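Local structure of inositol-3-phosphate synthase (Caenorhabditis elegans, 1VKO) at residues A[408-412]-A[413-417]; A[162-165]-A[166-170]. The protein belongs to the inositol-3-phosphate synthase family and binds nicotinamide-adenine-dinucleotide in a Rossmann-type domain, beside a pocket that holds pyrophosphate in this crystal. All coordinates share one frame; numbering follows the deposited sequence.

Contact 1. Residues A[408-412]-A[413-417]; sequences PYVAD and SKRAM. With POP (pyrophosphate 2-), chain H.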
ATOM      1  N   PRO A 408       3.458 -19.585   7.209  1.00 44.09           N
ATOM      2  CA  PRO A 408       4.811 -20.005   7.628  1.00 42.23           C
ATOM      3  C   PRO A 408       5.942 -19.128   7.074  1.00 40.16           C
ATOM      4  O   PRO A 408       6.850 -18.776   7.821  1.00 37.06           O
ATOM      5  CB  PRO A 408       4.906 -21.449   7.122  1.00 40.73           C
ATOM      6  CG  PRO A 408       3.476 -21.939   7.230  1.00 45.29           C
ATOM      7  CD  PRO A 408       2.625 -20.737   6.793  1.00 43.97           C
ATOM      8  N   TYR A 409       5.853 -18.733   5.804  1.00 40.26           N
ATOM      9  CA  TYR A 409       6.986 -18.088   5.119  1.00 41.74           C
ATOM     10  C   TYR A 409       7.562 -16.809   5.784  1.00 41.79           C
ATOM     11  O   TYR A 409       8.787 -16.660   5.922  1.00 40.88           O
ATOM     12  CB  TYR A 409       6.674 -17.838   3.628  1.00 40.51           C
ATOM     13  CG  TYR A 409       7.918 -17.458   2.870  1.00 42.71           C
ATOM     14  CD1 TYR A 409       8.893 -18.432   2.534  1.00 36.71           C
ATOM     15  CD2 TYR A 409       8.159 -16.124   2.524  1.00 41.96           C
ATOM     16  CE1 TYR A 409      10.046 -18.078   1.862  1.00 35.09           C
ATOM     17  CE2 TYR A 409       9.325 -15.755   1.862  1.00 41.08           C
ATOM     18  CZ  TYR A 409      10.259 -16.731   1.532  1.00 41.13           C
ATOM     19  OH  TYR A 409      11.389 -16.351   0.861  1.00 42.27           O
ATOM     20  N   VAL A 410       6.675 -15.892   6.176  1.00 40.77           N
ATOM     21  CA  VAL A 410       7.077 -14.629   6.817  1.00 37.07           C
ATOM     22  C   VAL A 410       7.631 -14.829   8.258  1.00 37.01           C
ATOM     23  O   VAL A 410       8.288 -13.939   8.804  1.00 38.29           O
ATOM     24  CB  VAL A 410       5.939 -13.550   6.741  1.00 34.63           C
ATOM     25  CG1 VAL A 410       5.380 -13.457   5.309  1.00 33.13           C
ATOM     26  CG2 VAL A 410       4.817 -13.834   7.721  1.00 23.13           C
ATOM     27  N   ALA A 411       7.363 -15.995   8.849  1.00 35.65           N
ATOM     28  CA  ALA A 411       7.888 -16.386  10.173  1.00 35.83           C
ATOM     29  C   ALA A 411       7.539 -15.382  11.302  1.00 38.30           C
ATOM     30  O   ALA A 411       6.345 -15.081  11.539  1.00 39.11           O
ATOM     31  CB  ALA A 411       9.408 -16.673  10.080  1.00 33.49           C
ATOM     32  N   ASP A 412       8.563 -14.846  11.976  1.00 37.76           N
ATOM     33  CA  ASP A 412       8.376 -13.817  13.020  1.00 37.33           C
ATOM     34  C   ASP A 412       8.039 -12.413  12.460  1.00 35.80           C
ATOM     35  O   ASP A 412       7.654 -11.496  13.210  1.00 36.09           O
ATOM     36  CB  ASP A 412       9.640 -13.722  13.889  1.00 36.92           C
ATOM     37  CG  ASP A 412       9.409 -12.923  15.155  1.00 38.79           C
ATOM     38  OD1 ASP A 412       8.745 -13.470  16.075  1.00 44.40           O
ATOM     39  OD2 ASP A 412       9.840 -11.744  15.314  1.00 35.26           O
ATOM     40  N   SER A 413       8.215 -12.240  11.153  1.00 32.72           N
ATOM     41  CA  SER A 413       7.995 -10.951  10.516  1.00 30.82           C
ATOM     42  C   SER A 413       6.500 -10.791  10.229  1.00 34.21           C
ATOM     43  O   SER A 413       6.079 -10.917   9.061  1.00 35.69           O
ATOM     44  CB  SER A 413       8.776 -10.893   9.204  1.00 27.65           C
ATOM     45  OG  SER A 413       8.997  -9.560   8.771  1.00 22.91           O
ATOM     46  N   LYS A 414       5.676 -10.542  11.254  1.00 33.92           N
ATOM     47  CA  LYS A 414       4.218 -10.406  10.962  1.00 35.04           C
ATOM     48  C   LYS A 414       3.944  -9.234  10.018  1.00 34.34           C
ATOM     49  O   LYS A 414       4.703  -8.253   9.978  1.00 32.78           O
ATOM     50  CB  LYS A 414       3.301 -10.422  12.220  1.00 33.93           C
ATOM     51  CG  LYS A 414       2.825  -9.092  12.761  1.00 33.65           C
ATOM     52  CD  LYS A 414       1.450  -8.676  12.238  1.00 46.92           C
ATOM     53  CE  LYS A 414       0.854  -7.563  13.121  1.00 45.28           C
ATOM     54  NZ  LYS A 414       0.145  -8.080  14.329  1.00 33.90           N
ATOM     55  N   ARG A 415       2.872  -9.368   9.241  1.00 36.06           N
ATOM     56  CA  ARG A 415       2.499  -8.365   8.243  1.00 36.99           C
ATOM     57  C   ARG A 415       1.102  -7.842   8.559  1.00 37.70           C
ATOM     58  O   ARG A 415       0.119  -8.605   8.497  1.00 34.54           O
ATOM     59  CB  ARG A 415       2.533  -8.970   6.836  1.00 36.37           C
ATOM     60  CG  ARG A 415       3.874  -9.574   6.484  1.00 40.07           C
ATOM     61  CD  ARG A 415       4.979  -8.548   6.423  1.00 43.29           C
ATOM     62  NE  ARG A 415       6.285  -9.173   6.563  1.00 45.30           N
ATOM     63  CZ  ARG A 415       7.015  -9.631   5.543  1.00 48.62           C
ATOM     64  NH1 ARG A 415       6.573  -9.531   4.283  1.00 40.09           N
ATOM     65  NH2 ARG A 415       8.201 -10.176   5.788  1.00 38.03           N
ATOM     66  N   ALA A 416       1.023  -6.556   8.914  1.00 35.78           N
ATOM     67  CA  ALA A 416      -0.245  -5.964   9.287  1.00 35.95           C
ATOM     68  C   ALA A 416      -0.738  -5.143   8.100  1.00 35.48           C
ATOM     69  O   ALA A 416      -0.069  -4.226   7.665  1.00 35.95           O
ATOM     70  CB  ALA A 416      -0.102  -5.099  10.559  1.00 35.99           C
ATOM     71  N   MET A 417      -1.892  -5.505   7.554  1.00 35.63           N
ATOM     72  CA  MET A 417      -2.473  -4.762   6.434  1.00 35.79           C
ATOM     73  C   MET A 417      -3.821  -4.213   6.853  1.00 36.12           C
ATOM     74  O   MET A 417      -4.716  -4.969   7.258  1.00 37.47           O
ATOM     75  CB  MET A 417      -2.574  -5.642   5.186  1.00 34.09           C
ATOM     76  CG  MET A 417      -1.191  -5.918   4.576  1.00 41.58           C
ATOM     77  SD  MET A 417      -1.099  -7.133   3.246  1.00 32.00           S
ATOM     78  CE  MET A 417      -1.797  -6.256   1.834  1.00 35.21           C
TER
HETATM   79  P1  POP H 602      -0.526  -6.084  17.548  1.00 50.92           P
HETATM   80  O1  POP H 602      -0.128  -4.845  18.337  1.00 48.27           O
HETATM   81  O2  POP H 602       0.359  -6.223  16.332  1.00 54.44           O
HETATM   82  O3  POP H 602      -1.969  -5.944  17.090  1.00 38.38           O
HETATM   83  O   POP H 602      -0.304  -7.405  18.482  1.00 48.93           O
HETATM   84  P2  POP H 602      -0.581  -8.958  18.065  1.00 52.01           P
HETATM   85  O4  POP H 602       0.760  -9.593  17.711  1.00 46.73           O
HETATM   86  O5  POP H 602      -1.242  -9.660  19.243  1.00 50.61           O
HETATM   87  O6  POP H 602      -1.488  -9.177  16.849  1.00 50.86           O

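Contact 2. Residues A[162-165]-A[166-170]; sequences SDSN and LYEAM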
ATOM      1  N   SER A 162       8.243 -27.161  26.523  1.00 23.21           N
ATOM      2  CA  SER A 162       9.331 -27.671  25.669  1.00 22.57           C
ATOM      3  C   SER A 162      10.666 -27.593  26.394  1.00 20.76           C
ATOM      4  O   SER A 162      11.016 -26.536  26.930  1.00 17.99           O
ATOM      5  CB  SER A 162       9.455 -26.856  24.393  1.00 21.44           C
ATOM      6  OG  SER A 162      10.556 -27.367  23.649  1.00 22.87           O
ATOM      7  N   ASP A 163      11.430 -28.676  26.398  1.00 21.98           N
ATOM      8  CA  ASP A 163      12.669 -28.664  27.197  1.00 23.55           C
ATOM      9  C   ASP A 163      13.892 -28.052  26.507  1.00 24.63           C
ATOM     10  O   ASP A 163      14.973 -27.945  27.130  1.00 26.93           O
ATOM     11  CB  ASP A 163      12.993 -30.053  27.780  1.00 24.81           C
ATOM     12  CG  ASP A 163      13.410 -31.038  26.729  1.00 27.07           C
ATOM     13  OD1 ASP A 163      13.192 -30.763  25.527  1.00 31.31           O
ATOM     14  OD2 ASP A 163      13.963 -32.117  27.013  1.00 31.52           O
ATOM     15  N   SER A 164      13.735 -27.670  25.230  1.00 22.72           N
ATOM     16  CA  SER A 164      14.789 -27.013  24.464  1.00 19.11           C
ATOM     17  C   SER A 164      15.454 -25.916  25.264  1.00 21.27           C
ATOM     18  O   SER A 164      14.762 -25.098  25.895  1.00 19.81           O
ATOM     19  CB  SER A 164      14.220 -26.413  23.190  1.00 17.84           C
ATOM     20  OG  SER A 164      13.666 -27.432  22.382  1.00 21.55           O
ATOM     21  N   ASN A 165      16.785 -25.896  25.237  1.00 18.04           N
ATOM     22  CA  ASN A 165      17.562 -24.857  25.924  1.00 21.95           C
ATOM     23  C   ASN A 165      17.485 -23.570  25.111  1.00 25.06           C
ATOM     24  O   ASN A 165      17.256 -23.609  23.908  1.00 24.23           O
ATOM     25  CB  ASN A 165      19.037 -25.280  26.072  1.00 22.12           C
ATOM     26  CG  ASN A 165      19.724 -25.436  24.735  1.00 24.21           C
ATOM     27  OD1 ASN A 165      20.061 -24.437  24.066  1.00 24.03           O
ATOM     28  ND2 ASN A 165      19.893 -26.682  24.302  1.00 24.93           N
ATOM     29  N   LEU A 166      17.749 -22.446  25.765  1.00 25.95           N
ATOM     30  CA  LEU A 166      17.535 -21.132  25.196  1.00 26.60           C
ATOM     31  C   LEU A 166      18.385 -20.816  23.978  1.00 28.78           C
ATOM     32  O   LEU A 166      18.136 -19.817  23.292  1.00 27.97           O
ATOM     33  CB  LEU A 166      17.679 -20.048  26.280  1.00 23.58           C
ATOM     34  CG  LEU A 166      16.566 -20.023  27.334  1.00 27.64           C
ATOM     35  CD1 LEU A 166      16.240 -18.622  27.769  1.00 16.67           C
ATOM     36  CD2 LEU A 166      15.290 -20.671  26.829  1.00 29.61           C
ATOM     37  N   TYR A 167      19.382 -21.660  23.702  1.00 32.42           N
ATOM     38  CA  TYR A 167      20.144 -21.544  22.461  1.00 32.10           C
ATOM     39  C   TYR A 167      19.374 -22.188  21.310  1.00 32.83           C
ATOM     40  O   TYR A 167      19.173 -21.549  20.281  1.00 34.58           O
ATOM     41  CB  TYR A 167      21.571 -22.093  22.619  1.00 33.01           C
ATOM     42  CG  TYR A 167      22.350 -22.259  21.325  1.00 31.13           C
ATOM     43  CD1 TYR A 167      22.739 -21.158  20.563  1.00 37.85           C
ATOM     44  CD2 TYR A 167      22.675 -23.528  20.857  1.00 28.30           C
ATOM     45  CE1 TYR A 167      23.448 -21.333  19.371  1.00 40.49           C
ATOM     46  CE2 TYR A 167      23.371 -23.715  19.684  1.00 30.52           C
ATOM     47  CZ  TYR A 167      23.756 -22.622  18.939  1.00 40.05           C
ATOM     48  OH  TYR A 167      24.451 -22.839  17.765  1.00 37.49           O
ATOM     49  N   GLU A 168      18.895 -23.418  21.496  1.00 31.43           N
ATOM     50  CA  GLU A 168      18.057 -24.084  20.487  1.00 28.15           C
ATOM     51  C   GLU A 168      16.783 -23.303  20.291  1.00 29.27           C
ATOM     52  O   GLU A 168      16.173 -23.282  19.189  1.00 31.54           O
ATOM     53  CB  GLU A 168      17.648 -25.465  20.958  1.00 30.36           C
ATOM     54  CG  GLU A 168      18.752 -26.477  21.204  1.00 19.36           C
ATOM     55  CD  GLU A 168      18.201 -27.790  21.781  1.00 30.59           C
ATOM     56  OE1 GLU A 168      17.547 -27.768  22.855  1.00 34.76           O
ATOM     57  OE2 GLU A 168      18.409 -28.850  21.156  1.00 32.02           O
ATOM     58  N   ALA A 169      16.350 -22.696  21.389  1.00 26.19           N
ATOM     59  CA  ALA A 169      15.206 -21.821  21.410  1.00 24.71           C
ATOM     60  C   ALA A 169      15.362 -20.567  20.504  1.00 23.69           C
ATOM     61  O   ALA A 169      14.387 -20.057  19.990  1.00 27.67           O
ATOM     62  CB  ALA A 169      14.946 -21.417  22.847  1.00 23.71           C
ATOM     63  N   MET A 170      16.579 -20.045  20.382  1.00 22.05           N
ATOM     64  CA  MET A 170      16.886 -18.915  19.513  1.00 21.28           C
ATOM     65  C   MET A 170      16.872 -19.291  18.029  1.00 24.05           C
ATOM     66  O   MET A 170      16.405 -18.500  17.161  1.00 24.62           O
ATOM     67  CB  MET A 170      18.255 -18.397  19.815  1.00 23.71           C
ATOM     68  CG  MET A 170      18.393 -17.613  21.069  1.00 19.21           C
ATOM     69  SD  MET A 170      20.048 -16.936  20.963  1.00 25.81           S
ATOM     70  CE  MET A 170      19.675 -15.548  21.976  1.00 32.51           C
TER

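Contact 1. Residues A[408-412]-A[413-417]
The guanidinium of Arg-415 lies with one face under Val-410, whose CG1 sits about 4.1 Å above the plane, over its centre; at its edge, in the plane, is CB of Ser-413. In the same plane NH2 gives a hydrogen bond to Ser-413 OG (3.1 Å, 157° at the hydrogen), and NE adds a weak one to Ser-413 O. The arginine chain bends at chi2 (-64°), which folds its end back along its own strand toward Val-410 and Ser-413. The NH2 bond, the weak NE bond and the valine over one face probably limit the rotation of the group. Its NH1 reaches Glu-419 of the second subunit in a salt bridge, and Ser-413 OG also bonds Glu-439.

The backbone beneath is a type II' beta turn from Val-410 to Ser-413, which takes the chain into strand 413-423 of the mixed sheet. Ser-413 N closes it on Val-410 O at 2.9 Å. An inverse gamma turn centred on Ser-413 overlaps its end, with a weak bond from Lys-414 N to Asp-412 O. Packed against this bend, CG2 of Val-410 approaches Ser-413 O to 3.4 Å.

Lys-414 leaves on another course. Bends at chi2 and chi4 (-85°) bring NZ to O2 of the pyrophosphate, a hydrogen bond of 2.7 Å, with O6 at 3.2 Å; Lys-373, Lys-377 and Lys-484 bind the same anion. The carboxylate oxygen OD1 of Asp-412 is hydrogen-bonded to Ser-441, Asn-87 and Asn-358, near the bound potassium ion and the dinucleotide.

Contact 2. Residues A[162-165]-A[166-170]
A capping box formed by Asn-165 and Glu-168 caps the turn that leads into the helix ending at residue 173. The asparagine is the N-cap: its OD1 accepts from Tyr-167 N at 2.9 Å and from Glu-168 N at 3.0 Å. The two amides use the oxygen differently, the first tilted 15° from the plane of the side-chain carbonyl, the second standing well above it. CG of Asn-165 lies between the backbone nitrogen and carbonyl carbon (chi1 64°), a setting that swings the amide over the first turn.

Glu-168 completes the box in the reverse direction. Its OE1 accepts from Asn-165 N at 3.1 Å through the anti lone pair, the one away from the other carboxylate oxygen. Beyond CG the glutamate is extended, and it passes Asn-165 at about a right angle. The carboxylate and amide planes are nonetheless nearly parallel, 8° apart. Asn-165 ND2 is close to OE1, but the angle is too poor for a hydrogen bond; the hydrogen bond to OE1 comes from the backbone nitrogen. CB of Ser-164 packs against OE1 from the preceding loop, at 3.6 Å. Within the backbone, Ala-169 N bonds Asn-165 O at 2.8 Å, while the methyl of Ala-169 rests against that same oxygen. OD1 thus takes up two N-H groups of the first turn, and the glutamate returns a bond to the N-H of the capping residue.

The loop comes from strand 154-159, an outermost strand of the parallel sheet within this chain. Leu-166 and Ala-169 pack on helix 87-100 through Val-93 and Ser-90, whereas Met-170 touches Leu-184 and Met-188 of helix 178-188. Tyr-167 meets Arg-185 of that helix, and its hydroxyl is hydrogen-bonded to Glu-182.

Contacts 1 and 2 do not touch: their centres lie 22 Å apart and their nearest atoms about 9 Å. Both belong to the surroundings of the bound dinucleotide. The side chain of Asp-412 in contact 1 is about 5 Å from it and about 4 Å from the potassium ion; that of Ala-169 in contact 2 is about 7 Å from the dinucleotide and about 12 Å from the ion. Helix 87-100 links the two regions, since Asn-87 bonds Asp-412 while Ser-90 and Val-93 meet residues 166-170. Contact 1 alone reaches the pyrophosphate pocket, and it also lies at a subunit interface, whereas no other chain touches contact 2.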